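Ribonucleoside-diphosphate reductase subunit beta (Bacillus halodurans C-125, PDB 2RCC) probably supplies the radical-bearing diiron subunit of a class I ribonucleotide reductase, which makes deoxyribonucleotides for DNA synthesis from the corresponding ribonucleotides. Local coordinates at residues 3-8 and 21-26; 278-283 and 307-312. All coordinates share one frame; numbering follows the deposited sequence.

Contact 1: 3-8 and 21-26; sequences EQLQKR and GILNGK
The carboxamide of N24 reaches across to the 3-8 chain and is gripped at both its ends. Its OD1 accepts the backbone N-H of Q6, N to OD1 2.8 Å, with that donor lying in the plane of the carbonyl. Both protons of ND2 are spent: one goes to the backbone O of Q4 at 3.2 Å, almost straight, the other to OE2 of E3 at 2.9 Å. The two acceptors lie in the amide plane of N24, so the three bonds together fix its rotation. E3 meets the amide tip to tip, its carboxylate turned 75° from the amide plane, and N24 ND2 sits above that carboxylate. N24 ties together two irregular parts of the N-terminal region, both before the first helix, 41-50, of this ferritin-like helical fold. Beside the amide, a water accepts from N24 N at 2.9 Å and can donate to Q6 O, a second bridge between the backbones. Next to these polar links, L5 and L23 cross obliquely, L5 CD1 against L23 CD2 at 3.9 Å, while L5 CD2 lies beside N24 ND2. Both leucines are buried against the helical body: L5 on P172, L23 on F175 and L234. Farther along, R8 forms a salt bridge with D94 of the second subunit.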
loop_
_atom_site.group_PDB
_atom_site.type_symbol
_atom_site.label_atom_id
_atom_site.label_comp_id
_atom_site.label_asym_id
_atom_site.label_seq_id
_atom_site.Cartn_x
_atom_site.Cartn_y
_atom_site.Cartn_z
ATOM N N GLU A 3 -14.094 18.422 -17.414
ATOM C CA GLU A 3 -12.851 17.955 -18.050
ATOM C C GLU A 3 -12.563 16.511 -17.654
ATOM O O GLU A 3 -12.824 16.150 -16.518
ATOM C CB GLU A 3 -11.657 18.829 -17.602
ATOM C CG GLU A 3 -11.354 18.891 -16.027
ATOM C CD GLU A 3 -10.066 19.681 -15.679
ATOM O OE1 GLU A 3 -9.605 20.491 -16.517
ATOM O OE2 GLU A 3 -9.502 19.488 -14.578
ATOM N N GLN A 4 -12.057 15.676 -18.560
ATOM C CA GLN A 4 -11.712 14.306 -18.148
ATOM C C GLN A 4 -10.377 14.301 -17.423
ATOM O O GLN A 4 -9.531 15.141 -17.691
ATOM C CB GLN A 4 -11.751 13.293 -19.290
ATOM C CG GLN A 4 -13.179 12.806 -19.587
ATOM C CD GLN A 4 -13.219 11.637 -20.548
ATOM O OE1 GLN A 4 -12.416 11.556 -21.483
ATOM N NE2 GLN A 4 -14.175 10.736 -20.338
ATOM N N LEU A 5 -10.206 13.361 -16.503
ATOM C CA LEU A 5 -8.998 13.282 -15.686
ATOM C C LEU A 5 -7.862 12.605 -16.407
ATOM O O LEU A 5 -8.073 11.679 -17.171
ATOM C CB LEU A 5 -9.242 12.499 -14.402
ATOM C CG LEU A 5 -10.353 13.063 -13.526
ATOM C CD1 LEU A 5 -10.418 12.253 -12.289
ATOM C CD2 LEU A 5 -10.213 14.560 -13.223
ATOM N N GLN A 6 -6.653 13.059 -16.114
ATOM C CA GLN A 6 -5.460 12.486 -16.670
ATOM C C GLN A 6 -4.865 11.648 -15.556
ATOM O O GLN A 6 -4.880 12.057 -14.401
ATOM C CB GLN A 6 -4.507 13.597 -17.115
ATOM C CG GLN A 6 -5.072 14.487 -18.205
ATOM C CD GLN A 6 -5.339 13.716 -19.484
ATOM O OE1 GLN A 6 -4.445 13.060 -20.009
ATOM N NE2 GLN A 6 -6.573 13.779 -19.981
ATOM N N LYS A 7 -4.423 10.442 -15.887
ATOM C CA LYS A 7 -3.767 9.595 -14.917
ATOM C C LYS A 7 -2.500 10.236 -14.385
ATOM O O LYS A 7 -1.846 10.987 -15.098
ATOM C CB LYS A 7 -3.408 8.209 -15.502
ATOM C CG LYS A 7 -4.543 7.183 -15.534
ATOM C CD LYS A 7 -4.082 5.893 -16.170
ATOM C CE LYS A 7 -5.212 4.850 -16.335
ATOM N N ARG A 8 -2.158 9.911 -13.138
ATOM C CA ARG A 8 -0.913 10.364 -12.532
ATOM C C ARG A 8 0.290 9.853 -13.314
ATOM O O ARG A 8 0.390 8.659 -13.632
ATOM C CB ARG A 8 -0.798 9.861 -11.111
ATOM C CG ARG A 8 0.535 10.156 -10.393
ATOM C CD ARG A 8 0.570 9.638 -8.984
ATOM N NE ARG A 8 0.372 8.190 -8.853
ATOM C CZ ARG A 8 -0.778 7.575 -8.567
ATOM N NH1 ARG A 8 -1.899 8.224 -8.292
ATOM N NH2 ARG A 8 -0.800 6.265 -8.491
ATOM N N GLY A 21 -2.349 20.109 -7.095
ATOM C CA GLY A 21 -3.772 19.811 -7.204
ATOM C C GLY A 21 -4.005 18.334 -7.076
ATOM O O GLY A 21 -3.186 17.543 -7.501
ATOM N N ILE A 22 -5.129 17.969 -6.493
ATOM C CA ILE A 22 -5.503 16.572 -6.239
ATOM C C ILE A 22 -5.835 15.799 -7.526
ATOM O O ILE A 22 -5.496 14.627 -7.626
ATOM C CB ILE A 22 -6.740 16.493 -5.243
ATOM C CG1 ILE A 22 -6.375 16.999 -3.856
ATOM C CG2 ILE A 22 -7.255 15.069 -5.085
ATOM C CD1 ILE A 22 -7.628 17.154 -2.963
ATOM N N LEU A 23 -6.512 16.444 -8.479
ATOM C CA LEU A 23 -6.855 15.852 -9.765
ATOM C C LEU A 23 -6.410 16.801 -10.858
ATOM O O LEU A 23 -6.560 18.006 -10.714
ATOM C CB LEU A 23 -8.362 15.619 -9.879
ATOM C CG LEU A 23 -9.076 14.727 -8.888
ATOM C CD1 LEU A 23 -10.613 14.817 -9.095
ATOM C CD2 LEU A 23 -8.588 13.276 -8.948
ATOM N N ASN A 24 -5.872 16.276 -11.951
ATOM C CA ASN A 24 -5.341 17.098 -13.021
ATOM C C ASN A 24 -4.322 18.164 -12.542
ATOM O O ASN A 24 -4.222 19.214 -13.135
ATOM C CB ASN A 24 -6.493 17.698 -13.878
ATOM C CG ASN A 24 -7.079 16.696 -14.854
ATOM O OD1 ASN A 24 -6.491 15.637 -15.112
ATOM N ND2 ASN A 24 -8.219 17.049 -15.451
ATOM N N GLY A 25 -3.516 17.848 -11.520
ATOM C CA GLY A 25 -2.483 18.755 -11.052
ATOM C C GLY A 25 -1.144 18.330 -11.611
ATOM O O GLY A 25 -1.062 17.450 -12.470
ATOM N N LYS A 26 -0.087 18.932 -11.074
ATOM C CA LYS A 26 1.283 18.611 -11.442
ATOM C C LYS A 26 1.978 18.143 -10.178
ATOM O O LYS A 26 1.784 18.744 -9.121
ATOM C CB LYS A 26 1.992 19.838 -11.984
ATOM C CG LYS A 26 1.401 20.408 -13.255
ATOM C CD LYS A 26 1.690 19.520 -14.457
ATOM C CE LYS A 26 1.362 20.266 -15.769
HETATM O O HOH W 1 -6.166 13.483 -12.478
#

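Contact 2: 278-283 and 307-312; sequences PEDMET and HNPMKW
The indole of W312 carries the CB of M310 on one face, 4.1 Å above the ring plane and shifted toward the rim; R202 makes a cation-pi contact with the same ring. From that CB the M310 side chain runs on to helix 278-295, CG near D280 CB and SE of M310 3.9 Å from CA of M281. The selenomethionine of M281 starts out away from the 307-312 chain, CG anti to its backbone N (chi1 -174°), but bends twice, at chi2 and chi3. Its SE therefore comes 4.0 Å from SE of M310, the two chains crossing obliquely. Both are buried, with A195 of helix 191-202 touching each of them. The puckered ring of P309 lies along the first turns of the helix: CG is 3.5 Å from T283 CB and touches T283 CG2 equally closely, and CD also meets that methyl. On the D280 side, P309 CB is 3.9 Å from OD1 of D280, the two side chains sliding past each other in opposite directions. This is a largely apolar seam between the start of helix 278-295, the last helix of the modelled chain, and the last modelled part of the chain, which comes back against it. No hydrogen bond crosses it. T283 instead turns its OG1 back to E279 O, a carbonyl that also takes the T283 backbone N-H; that places CG2 anti to its own backbone N and in contact with the proline. Segment 307-312 shapes itself likewise: N308 OD1 accepts from the N of M310 in an Asx turn, and M310 is the centre of an inverse gamma turn. N308 itself packs on Y284 and F287 of the helix.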
loop_
_atom_site.group_PDB
_atom_site.type_symbol
_atom_site.label_atom_id
_atom_site.label_comp_id
_atom_site.label_asym_id
_atom_site.label_seq_id
_atom_site.Cartn_x
_atom_site.Cartn_y
_atom_site.Cartn_z
ATOM N N PRO A 278 -34.059 -3.861 17.451
ATOM C CA PRO A 278 -33.969 -3.386 16.068
ATOM C C PRO A 278 -34.285 -1.903 15.847
ATOM O O PRO A 278 -33.668 -1.304 14.987
ATOM C CB PRO A 278 -34.950 -4.289 15.318
ATOM C CG PRO A 278 -35.800 -4.901 16.328
ATOM C CD PRO A 278 -35.051 -4.944 17.613
ATOM N N GLU A 279 -35.195 -1.313 16.628
ATOM C CA GLU A 279 -35.521 0.102 16.487
ATOM C C GLU A 279 -34.296 0.979 16.884
ATOM O O GLU A 279 -33.964 1.976 16.213
ATOM C CB GLU A 279 -36.812 0.450 17.266
ATOM C CG GLU A 279 -38.111 -0.192 16.689
ATOM C CD GLU A 279 -38.271 -1.729 16.898
ATOM O OE1 GLU A 279 -37.630 -2.316 17.812
ATOM O OE2 GLU A 279 -39.050 -2.355 16.133
ATOM N N ASP A 280 -33.615 0.578 17.961
ATOM C CA ASP A 280 -32.401 1.241 18.412
ATOM C C ASP A 280 -31.278 1.113 17.387
ATOM O O ASP A 280 -30.540 2.066 17.193
ATOM C CB ASP A 280 -31.868 0.643 19.735
ATOM C CG ASP A 280 -32.696 1.039 20.983
ATOM O OD1 ASP A 280 -33.473 2.022 20.965
ATOM O OD2 ASP A 280 -32.530 0.344 22.005
HETATM N N MSE A 281 -31.140 -0.058 16.758
HETATM C CA MSE A 281 -30.131 -0.249 15.729
HETATM C C MSE A 281 -30.400 0.625 14.503
HETATM O O MSE A 281 -29.480 1.178 13.929
HETATM C CB MSE A 281 -30.068 -1.730 15.275
HETATM C CG MSE A 281 -28.920 -2.030 14.297
HETATM SE SE MSE A 281 -27.179 -1.824 15.064
HETATM C CE MSE A 281 -26.977 -3.653 15.702
ATOM N N GLU A 282 -31.654 0.703 14.080
ATOM C CA GLU A 282 -32.009 1.505 12.931
ATOM C C GLU A 282 -31.718 2.980 13.213
ATOM O O GLU A 282 -31.159 3.649 12.349
ATOM C CB GLU A 282 -33.453 1.206 12.486
ATOM C CG GLU A 282 -33.494 -0.207 11.866
ATOM C CD GLU A 282 -34.822 -0.632 11.315
ATOM O OE1 GLU A 282 -35.779 0.136 11.396
ATOM O OE2 GLU A 282 -34.896 -1.779 10.817
ATOM N N THR A 283 -32.028 3.448 14.425
ATOM C CA THR A 283 -31.725 4.821 14.827
ATOM C C THR A 283 -30.212 5.043 14.821
ATOM O O THR A 283 -29.763 6.093 14.407
ATOM C CB THR A 283 -32.294 5.167 16.187
ATOM O OG1 THR A 283 -33.686 4.852 16.200
ATOM C CG2 THR A 283 -32.106 6.667 16.543
ATOM N N HIS A 307 -29.234 12.138 18.977
ATOM C CA HIS A 307 -28.483 11.267 19.901
ATOM C C HIS A 307 -28.416 9.820 19.420
ATOM O O HIS A 307 -29.235 9.379 18.608
ATOM C CB HIS A 307 -29.128 11.297 21.290
ATOM C CG HIS A 307 -29.376 12.680 21.807
ATOM N ND1 HIS A 307 -28.378 13.471 22.337
ATOM C CD2 HIS A 307 -30.514 13.413 21.882
ATOM C CE1 HIS A 307 -28.887 14.634 22.707
ATOM N NE2 HIS A 307 -30.181 14.625 22.445
ATOM N N ASN A 308 -27.427 9.091 19.930
ATOM C CA ASN A 308 -27.232 7.673 19.618
ATOM C C ASN A 308 -27.921 6.883 20.724
ATOM O O ASN A 308 -27.451 6.922 21.867
ATOM C CB ASN A 308 -25.742 7.321 19.567
ATOM C CG ASN A 308 -25.487 5.825 19.376
ATOM O OD1 ASN A 308 -26.383 5.036 19.043
ATOM N ND2 ASN A 308 -24.253 5.437 19.579
ATOM N N PRO A 309 -28.997 6.125 20.388
ATOM C CA PRO A 309 -29.708 5.395 21.434
ATOM C C PRO A 309 -29.012 4.143 21.961
ATOM O O PRO A 309 -29.362 3.705 23.047
ATOM C CB PRO A 309 -31.039 5.037 20.778
ATOM C CG PRO A 309 -30.796 5.023 19.377
ATOM C CD PRO A 309 -29.595 5.867 19.065
HETATM N N MSE A 310 -28.071 3.561 21.222
HETATM C CA MSE A 310 -27.301 2.413 21.738
HETATM C C MSE A 310 -26.135 2.924 22.545
HETATM O O MSE A 310 -24.978 2.884 22.099
HETATM C CB MSE A 310 -26.854 1.463 20.629
HETATM C CG MSE A 310 -27.868 0.371 20.418
HETATM SE SE MSE A 310 -27.601 -0.397 18.735
HETATM C CE MSE A 310 -25.683 -0.616 18.680
ATOM N N LYS A 311 -26.460 3.368 23.761
ATOM C CA LYS A 311 -25.490 3.977 24.675
ATOM C C LYS A 311 -24.221 3.122 24.851
ATOM O O LYS A 311 -23.121 3.661 24.875
ATOM C CB LYS A 311 -26.153 4.335 26.026
ATOM N N TRP A 312 -24.382 1.799 24.910
ATOM C CA TRP A 312 -23.245 0.856 25.069
ATOM C C TRP A 312 -22.187 0.864 23.967
ATOM O O TRP A 312 -21.105 0.360 24.210
ATOM C CB TRP A 312 -23.730 -0.599 25.317
ATOM C CG TRP A 312 -24.527 -1.207 24.211
ATOM C CD1 TRP A 312 -25.867 -1.266 24.131
ATOM C CD2 TRP A 312 -24.027 -1.833 23.019
ATOM N NE1 TRP A 312 -26.256 -1.881 22.975
ATOM C CE2 TRP A 312 -25.140 -2.242 22.270
ATOM C CE3 TRP A 312 -22.750 -2.097 22.521
ATOM C CZ2 TRP A 312 -25.016 -2.889 21.049
ATOM C CZ3 TRP A 312 -22.636 -2.744 21.320
ATOM C CH2 TRP A 312 -23.759 -3.131 20.596
#

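In the fold
Both contacts are partly buried and lie toward the periphery, on opposite sides of the chain's centre, their own centres about 42 Å apart and with no element in common. Contact 1 pairs two irregular pieces of the N-terminal arm, whereas contact 2 sets the end of the modelled chain against a helix. Their chemistry differs accordingly: loop on loop at 3-8 and 21-26 offers backbone groups for side-chain and water bonds, while at 278-283 and 307-312 the N-H groups of E282 and T283 bond within the helix and the joint is largely apolar. The buried leucines of contact 1 and selenomethionines of contact 2 face the helical bundle. Of the two, contact 1 alone touches the second subunit.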